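Local coordinates for protein hyaluronidase (PDB 5DIY) that probably removes O-linked N-acetylglucosamine from proteins, as a bacterial member of glycoside hydrolase family 84, at residues P217-D222 with G253-P258. Numbering follows the deposited sequence.
Sequences PATLWD and GIYANP. With NAG (2-acetamido-2-deoxy-beta-D-glucopyranose), chain E.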
# COMPACT_ATOMS: atom_id res chain seq x y z
N PRO C 217 4.52 -24.99 3.04
CA PRO C 217 4.23 -23.82 2.21
C PRO C 217 3.80 -22.63 3.08
O PRO C 217 2.99 -22.81 3.98
CB PRO C 217 3.06 -24.29 1.33
CG PRO C 217 3.15 -25.77 1.33
CD PRO C 217 3.66 -26.14 2.69
N ALA C 218 4.37 -21.46 2.83
CA ALA C 218 4.01 -20.25 3.56
C ALA C 218 2.69 -19.69 3.04
O ALA C 218 2.26 -20.03 1.95
CB ALA C 218 5.10 -19.20 3.43
N THR C 219 2.05 -18.85 3.86
CA THR C 219 0.91 -18.04 3.43
C THR C 219 1.45 -16.63 3.26
O THR C 219 2.19 -16.15 4.12
CB THR C 219 -0.21 -18.05 4.49
OG1 THR C 219 -0.53 -19.40 4.84
CG2 THR C 219 -1.47 -17.37 3.95
N LEU C 220 1.13 -15.98 2.16
CA LEU C 220 1.63 -14.64 1.91
C LEU C 220 0.73 -13.59 2.54
O LEU C 220 -0.47 -13.55 2.28
CB LEU C 220 1.79 -14.36 0.41
CG LEU C 220 3.06 -14.86 -0.26
CD1 LEU C 220 2.88 -14.80 -1.77
CD2 LEU C 220 4.29 -14.07 0.18
N TRP C 221 1.34 -12.76 3.40
CA TRP C 221 0.76 -11.50 3.85
C TRP C 221 1.34 -10.50 2.88
O TRP C 221 2.47 -10.06 3.05
CB TRP C 221 1.22 -11.21 5.29
CG TRP C 221 0.70 -9.94 5.93
CD1 TRP C 221 0.51 -8.72 5.34
CD2 TRP C 221 0.36 -9.77 7.31
NE1 TRP C 221 0.05 -7.82 6.26
CE2 TRP C 221 -0.05 -8.43 7.47
CE3 TRP C 221 0.34 -10.62 8.42
CZ2 TRP C 221 -0.47 -7.92 8.70
CZ3 TRP C 221 -0.07 -10.11 9.64
CH2 TRP C 221 -0.48 -8.77 9.77
N ASP C 222 0.59 -10.13 1.85
CA ASP C 222 1.12 -9.27 0.81
C ASP C 222 0.72 -7.83 1.10
O ASP C 222 -0.47 -7.49 1.07
CB ASP C 222 0.64 -9.73 -0.57
CG ASP C 222 1.61 -9.36 -1.69
OD1 ASP C 222 2.56 -8.60 -1.45
OD2 ASP C 222 1.43 -9.86 -2.82
N GLY C 253 -1.68 -19.78 0.19
CA GLY C 253 -2.61 -18.69 -0.10
C GLY C 253 -1.98 -17.32 0.06
O GLY C 253 -0.84 -17.20 0.52
N ILE C 254 -2.74 -16.29 -0.32
CA ILE C 254 -2.28 -14.91 -0.23
C ILE C 254 -3.39 -14.06 0.37
O ILE C 254 -4.51 -14.09 -0.12
CB ILE C 254 -1.86 -14.31 -1.60
CG1 ILE C 254 -0.94 -15.28 -2.36
CG2 ILE C 254 -1.21 -12.94 -1.40
CD1 ILE C 254 -0.40 -14.78 -3.69
N TYR C 255 -3.05 -13.32 1.42
CA TYR C 255 -3.91 -12.26 1.95
C TYR C 255 -3.31 -10.89 1.61
O TYR C 255 -2.16 -10.62 1.94
CB TYR C 255 -4.06 -12.39 3.47
CG TYR C 255 -4.86 -13.58 3.93
CD1 TYR C 255 -4.30 -14.86 3.97
CD2 TYR C 255 -6.18 -13.43 4.36
CE1 TYR C 255 -5.03 -15.95 4.40
CE2 TYR C 255 -6.92 -14.52 4.80
CZ TYR C 255 -6.34 -15.78 4.83
OH TYR C 255 -7.06 -16.86 5.26
N ALA C 256 -4.11 -10.03 0.97
CA ALA C 256 -3.68 -8.67 0.64
C ALA C 256 -4.03 -7.74 1.78
O ALA C 256 -5.19 -7.70 2.21
CB ALA C 256 -4.35 -8.20 -0.64
N ASN C 257 -3.05 -7.00 2.29
CA ASN C 257 -3.30 -5.91 3.23
C ASN C 257 -3.66 -4.63 2.45
O ASN C 257 -2.80 -4.06 1.77
CB ASN C 257 -2.09 -5.67 4.15
CG ASN C 257 -2.43 -4.87 5.40
OD1 ASN C 257 -3.59 -4.63 5.70
ND2 ASN C 257 -1.41 -4.47 6.14
N PRO C 258 -4.93 -4.18 2.54
CA PRO C 258 -5.38 -3.05 1.72
C PRO C 258 -5.16 -1.68 2.37
O PRO C 258 -4.59 -1.58 3.45
CB PRO C 258 -6.88 -3.33 1.57
CG PRO C 258 -7.25 -4.01 2.84
CD PRO C 258 -6.03 -4.68 3.39
C1 NAG E . 4.11 -4.03 8.90
C2 NAG E . 2.87 -4.64 9.57
C3 NAG E . 1.54 -4.24 8.92
C4 NAG E . 1.68 -2.91 8.20
C5 NAG E . 2.70 -3.08 7.08
C6 NAG E . 2.93 -1.79 6.28
C7 NAG E . 3.12 -6.93 8.68
C8 NAG E . 3.21 -8.39 9.06
N2 NAG E . 2.99 -6.09 9.70
O3 NAG E . 0.53 -4.16 9.93
O4 NAG E . 0.44 -2.54 7.61
O5 NAG E . 3.95 -3.62 7.54
O6 NAG E . 3.28 -0.69 7.13
O7 NAG E . 3.18 -6.57 7.51
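Trp221 sets CG anti to its backbone N (chi1 -180°) and Asn257 does likewise (chi1 -162°), and the two side chains lie side by side at the C-terminal ends of neighbouring parallel strands in a TIM barrel. These strands, 218-222 and 251-256, are the seventh and eighth of the barrel, and strand 6-11 pairs with the other edge of the eighth to close it. A ladder of four backbone bonds joins them: Leu220 N to Gly253 O, Tyr255 N to Leu220 O at 2.7 Å, Asp222 N to Tyr255 O, and Asn257 N to Asp222 O.

Trp221 and Tyr255 point into the barrel with Thr219, whose CG2 meets the rim of the tyrosine ring at CD1 (3.8 Å). On the other face, which meets the surrounding helices, Leu220 and Ile254 offer branched apolar surface and lie alongside each other, CD1 to CD1 at 3.8 Å; Ile254 also packs on Phe272 of helix 262-277. Asp222 CB packs against Ile254 CG2, while its carboxylate forms a salt bridge to Arg243 and a hydrogen bond to Tyr240.

At the sugar site, a broad indole suits the acetamido group of N-acetylglucosamine: methyl C8 of NAG sits over the centre of the Trp221 ring, 3.6 Å from CD2. The Asn257 amide stands 81° from the indole plane, and Asn257 ND2 merely packs at the ring edge near Trp221 NE1. An asparagine suits this spot because one amide offers an acceptor, OD1, to Gly12 N and a donor, ND2, toward the sugar. The bond to Gly12 should fix the flip of the amide, presenting Asn257 ND2 to NAG O4, 3.1 Å away.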